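Local coordinates for protein decaprenyl diphosphate synthase (Rhodobacter capsulatus, PDB 3MZV) that probably makes long-chain all-trans-polyprenyl diphosphate from farnesyl and isopentenyl diphosphates, with magnesium as cofactor, as precursor of isoprenoid quinone side chains, at residues Ala80-Ile85 with Ser128-Met132; Asn137-Ile143 with Glu189-Ile194. All coordinates share one frame; numbering follows the deposited sequence.

Contact 1 and contact 2 are both antiparallel helix pairs in the same helical bundle, with centres about 12 Å apart. They share no helix, but helix 114-133 of contact 1 leads by a short turn into helix 138-161 of contact 2. The two contacts also touch, where the ring of Phe129 lies beside the backbone of Met141. Contact 1 is fully buried. The polar side chains that meet across it are hydroxyls, bonded back to their own helices. Contact 2 is only partly buried. It joins a branched aliphatic core to a charged outer margin, where water links Arg139 and Glu189. Both contacts lie near the second subunit.

Contact 1: Ala80-Ile85 with Ser128-Met132; sequences ATVEFI and SFQLM
This contact belongs to the all-helical core of the isoprenoid synthase fold, where helices 74-96 and 114-133 pack with Thr81 facing Ser128. The two segments run antiparallel at 166°, with their axes 9.3 Å apart at closest approach. The small residues Thr81 and Ser128 allow a close backbone approach: Thr81 CA and Ser128 CA are 4.9 Å apart. No hydrogen bond joins the helices.

The Thr81 methyl CG2 lies 3.7 Å from Ser128 OG. The chi1 of Thr81, -59°, turns OG1 back along its own helix, where it bonds to the carbonyl of His77. Ser128 OG likewise bonds within its helix, to Phe125 O. Both buried hydroxyls are thus satisfied, and they meet the opposite helix by van der Waals contact.

Phe84 comes in by the start of its side chain, with its CB 3.5 Å from Ser128 CB. Its ring presents an edge, near its plane, to Leu131 CD2, which is 4.3 Å from Phe84 CE2. The same Leu131 methyl also meets Ala80 CB at 4.1 Å. At the other margin the tip of Ile85 crosses toward the Phe129 ring, with CD1 4.2 Å from CE1 of Phe129. Met132 packs against Thr81, but it has two conformers, so the details of that meeting are doubtful.

Arg32 of helix 19-32 touches both Phe84 and Leu131. Phe129 meets Phe129 of the second subunit, their ring planes at about 50°, so this pair reaches the dimer interface. The first aspartate-rich motif (DDxxD) begins in the C-terminal end of helix 74-96; in this family it binds magnesium and the allylic diphosphate, and probably does so here. The pair is part of the antiparallel helical bundle of the all-alpha isoprenoid synthase fold.

Contact 2: Asn137-Ile143 with Glu189-Ile194; sequences NMRVMEI and EVGGII
Arg139 NH2 has two partners, a water and, by a salt bridge, Glu199 OE1 of helix 199-224. The water accepts from Arg139 NH2 at 2.9 Å, in the guanidinium plane, and donates to Glu189 OE2 at 2.7 Å. It so links two opposite charges that do not touch.

The Arg139 chain is extended from CG to NE, which carries its flat end across Ile193. There Ile193 CD1 lies over one guanidinium face, toward the rim, 3.4 Å from Arg139 NE.

Away from this polar margin the contact is aliphatic. Ile143 and Ile193 meet tip to tip, and their CD1 atoms are tightly packed at 3.3 Å. Val140 CG1 is also tight against Ile193 CG2, at 3.5 Å. Ile143 CG2 fits against Val190 CG1 at 3.6 Å, beside the carboxylate of Glu189. With Ile143 cut back to alanine, the tip of Ile193 would probably lose its mate and a gap would be likely to open beside Val190.

Asn137 caps the start of helix 138-161. Its OD1 accepts from Val140 N at 3.0 Å, the donor tilted 26° from the carbonyl plane. Asn137 ND2 then rests 4.0 Å from Ile194 CD1.

The helices run antiparallel at 175°. Leu78 of helix 74-96 touches both Val140 and Val190. Such neighbouring antiparallel helices build the all-helical bundle of the isoprenoid synthase fold, to which the polyprenyl synthases belong.

Contact 1: Ala80-Ile85 with Ser128-Met132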
# COMPACT_ATOMS: atom_id res chain seq x y z
N ALA B 80 -8.56 12.82 -7.51
CA ALA B 80 -8.91 11.40 -7.41
C ALA B 80 -7.79 10.58 -6.69
O ALA B 80 -8.05 9.76 -5.83
CB ALA B 80 -9.21 10.84 -8.74
N THR B 81 -6.54 10.87 -7.03
CA THR B 81 -5.43 10.19 -6.42
C THR B 81 -5.34 10.46 -4.92
O THR B 81 -5.18 9.54 -4.11
CB THR B 81 -4.05 10.55 -7.13
OG1 THR B 81 -4.09 10.20 -8.52
CG2 THR B 81 -2.90 9.85 -6.43
N VAL B 82 -5.50 11.71 -4.53
CA VAL B 82 -5.56 12.10 -3.12
C VAL B 82 -6.68 11.32 -2.39
O VAL B 82 -6.49 10.80 -1.31
CB VAL B 82 -5.77 13.61 -3.01
CG1 VAL B 82 -6.20 14.01 -1.61
CG2 VAL B 82 -4.48 14.33 -3.39
N GLU B 83 -7.83 11.19 -3.01
CA GLU B 83 -8.89 10.47 -2.39
C GLU B 83 -8.63 8.97 -2.32
O GLU B 83 -8.96 8.34 -1.30
CB GLU B 83 -10.19 10.70 -3.12
CG GLU B 83 -11.37 10.17 -2.32
CD GLU B 83 -11.81 11.06 -1.18
OE1 GLU B 83 -10.96 11.63 -0.43
OE2 GLU B 83 -13.05 11.17 -1.01
N PHE B 84 -8.07 8.40 -3.40
CA PHE B 84 -7.65 6.98 -3.37
C PHE B 84 -6.66 6.72 -2.23
O PHE B 84 -6.77 5.72 -1.51
CB PHE B 84 -7.02 6.57 -4.70
CG PHE B 84 -8.01 6.18 -5.79
CD1 PHE B 84 -9.01 5.27 -5.55
CD2 PHE B 84 -7.86 6.67 -7.07
CE1 PHE B 84 -9.88 4.86 -6.57
CE2 PHE B 84 -8.68 6.26 -8.10
CZ PHE B 84 -9.71 5.35 -7.84
N ILE B 85 -5.68 7.60 -2.07
CA ILE B 85 -4.70 7.44 -1.01
C ILE B 85 -5.37 7.50 0.37
O ILE B 85 -5.11 6.67 1.25
CB ILE B 85 -3.56 8.49 -1.12
CG1 ILE B 85 -2.71 8.20 -2.37
CG2 ILE B 85 -2.69 8.47 0.11
CD1 ILE B 85 -1.81 9.38 -2.77
N SER B 128 -4.03 4.36 -8.18
CA SER B 128 -3.91 5.79 -8.08
C SER B 128 -2.58 6.27 -8.64
O SER B 128 -2.55 7.33 -9.28
CB SER B 128 -4.13 6.27 -6.65
OG SER B 128 -3.00 6.19 -5.81
N PHE B 129 -1.49 5.53 -8.40
CA PHE B 129 -0.24 5.91 -9.04
C PHE B 129 -0.22 5.67 -10.54
O PHE B 129 0.34 6.45 -11.26
CB PHE B 129 0.96 5.35 -8.28
CG PHE B 129 1.28 6.20 -7.13
CD1 PHE B 129 0.54 6.10 -5.99
CD2 PHE B 129 2.23 7.25 -7.25
CE1 PHE B 129 0.76 6.93 -4.92
CE2 PHE B 129 2.46 8.07 -6.19
CZ PHE B 129 1.71 7.91 -5.02
N GLN B 130 -0.87 4.62 -11.00
CA GLN B 130 -1.00 4.38 -12.41
C GLN B 130 -1.69 5.56 -13.06
O GLN B 130 -1.20 6.09 -14.08
CB GLN B 130 -1.77 3.09 -12.67
CG GLN B 130 -1.78 2.66 -14.10
CD GLN B 130 -2.68 1.47 -14.33
OE1 GLN B 130 -3.62 1.21 -13.55
NE2 GLN B 130 -2.40 0.73 -15.39
N LEU B 131 -2.79 6.00 -12.44
CA LEU B 131 -3.55 7.14 -12.90
C LEU B 131 -2.68 8.42 -13.00
O LEU B 131 -2.76 9.13 -14.02
CB LEU B 131 -4.71 7.37 -11.95
CG LEU B 131 -5.59 8.61 -12.16
CD1 LEU B 131 -6.16 8.64 -13.56
CD2 LEU B 131 -6.68 8.64 -11.14
N MET B 132 -1.83 8.65 -11.99
CA MET B 132 -0.99 9.85 -11.97
C MET B 132 -0.05 9.97 -13.15
O MET B 132 0.27 11.08 -13.55
CB MET B 132 -0.20 9.91 -10.68
CG MET B 132 -1.04 10.30 -9.53
SD MET B 132 -1.87 11.82 -9.86
CE MET B 132 -0.37 12.78 -10.12

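Contact 2: Asn137-Ile143 with Glu189-Ile194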
# COMPACT_ATOMS: atom_id res chain seq x y z
N ASN B 137 3.46 14.47 -15.07
CA ASN B 137 4.16 15.36 -14.16
C ASN B 137 4.84 14.52 -13.06
O ASN B 137 4.17 13.99 -12.15
CB ASN B 137 3.18 16.40 -13.58
CG ASN B 137 3.85 17.49 -12.83
OD1 ASN B 137 4.51 17.27 -11.83
ND2 ASN B 137 3.68 18.70 -13.30
N MET B 138 6.17 14.38 -13.15
CA MET B 138 6.91 13.62 -12.16
C MET B 138 6.93 14.32 -10.79
O MET B 138 6.88 13.67 -9.78
CB MET B 138 8.36 13.31 -12.65
CG MET B 138 9.43 14.38 -12.69
SD MET B 138 11.05 13.82 -13.55
CE MET B 138 12.14 13.46 -12.14
N ARG B 139 7.01 15.64 -10.76
CA ARG B 139 7.06 16.36 -9.52
C ARG B 139 5.87 16.06 -8.59
O ARG B 139 6.09 15.77 -7.41
CB ARG B 139 7.17 17.87 -9.76
CG ARG B 139 7.35 18.65 -8.53
CD ARG B 139 7.61 20.15 -8.82
NE ARG B 139 7.60 20.94 -7.59
CZ ARG B 139 7.47 22.27 -7.55
NH1 ARG B 139 7.34 22.95 -8.68
NH2 ARG B 139 7.45 22.92 -6.40
N VAL B 140 4.63 16.09 -9.10
CA VAL B 140 3.47 15.86 -8.24
C VAL B 140 3.40 14.38 -7.81
O VAL B 140 2.95 14.03 -6.71
CB VAL B 140 2.12 16.35 -8.89
CG1 VAL B 140 2.22 17.85 -9.17
CG2 VAL B 140 1.80 15.60 -10.21
N MET B 141 3.88 13.51 -8.66
CA MET B 141 3.97 12.12 -8.32
C MET B 141 4.93 11.89 -7.17
O MET B 141 4.62 11.12 -6.28
CB MET B 141 4.44 11.27 -9.53
CG MET B 141 3.44 11.21 -10.68
SD MET B 141 3.92 10.06 -12.06
CE MET B 141 3.78 8.45 -11.26
N GLU B 142 6.11 12.50 -7.21
CA GLU B 142 7.05 12.38 -6.14
C GLU B 142 6.44 12.91 -4.82
O GLU B 142 6.61 12.31 -3.77
CB GLU B 142 8.36 13.13 -6.49
CG GLU B 142 9.52 12.97 -5.49
CD GLU B 142 9.44 13.76 -4.17
OE1 GLU B 142 8.76 14.79 -4.08
OE2 GLU B 142 10.09 13.31 -3.21
N ILE B 143 5.73 14.02 -4.89
CA ILE B 143 5.09 14.61 -3.72
C ILE B 143 4.04 13.69 -3.10
O ILE B 143 4.00 13.54 -1.89
CB ILE B 143 4.45 15.96 -4.12
CG1 ILE B 143 5.59 17.00 -4.29
CG2 ILE B 143 3.37 16.43 -3.08
CD1 ILE B 143 5.21 18.40 -4.77
N GLU B 189 -0.69 21.60 -2.35
CA GLU B 189 0.55 21.83 -3.06
C GLU B 189 0.49 21.34 -4.53
O GLU B 189 0.92 22.03 -5.42
CB GLU B 189 1.68 21.08 -2.36
CG GLU B 189 3.08 21.35 -2.92
CD GLU B 189 4.24 20.66 -2.18
OE1 GLU B 189 4.08 19.57 -1.61
OE2 GLU B 189 5.36 21.24 -2.18
N VAL B 190 -0.04 20.14 -4.75
CA VAL B 190 -0.05 19.56 -6.10
C VAL B 190 -1.02 20.30 -6.98
O VAL B 190 -0.82 20.38 -8.17
CB VAL B 190 -0.30 18.05 -6.16
CG1 VAL B 190 0.82 17.34 -5.46
CG2 VAL B 190 -1.67 17.68 -5.65
N GLY B 191 -2.07 20.87 -6.39
CA GLY B 191 -2.99 21.71 -7.17
C GLY B 191 -2.30 22.99 -7.66
O GLY B 191 -2.52 23.45 -8.78
N GLY B 192 -1.54 23.64 -6.78
CA GLY B 192 -0.72 24.76 -7.20
C GLY B 192 0.29 24.39 -8.29
O GLY B 192 0.51 25.15 -9.24
N ILE B 193 0.92 23.25 -8.16
CA ILE B 193 1.95 22.84 -9.13
C ILE B 193 1.36 22.53 -10.48
O ILE B 193 1.87 22.96 -11.51
CB ILE B 193 2.77 21.64 -8.63
CG1 ILE B 193 3.60 22.08 -7.43
CG2 ILE B 193 3.61 21.00 -9.78
CD1 ILE B 193 4.29 20.93 -6.63
N ILE B 194 0.26 21.78 -10.49
CA ILE B 194 -0.33 21.42 -11.75
C ILE B 194 -0.81 22.67 -12.51
O ILE B 194 -0.83 22.70 -13.76
CB ILE B 194 -1.42 20.35 -11.61
CG1 ILE B 194 -1.54 19.50 -12.86
CG2 ILE B 194 -2.77 20.98 -11.31
CD1 ILE B 194 -0.31 18.51 -13.13
O HOH W 1 7.38 21.45 -3.91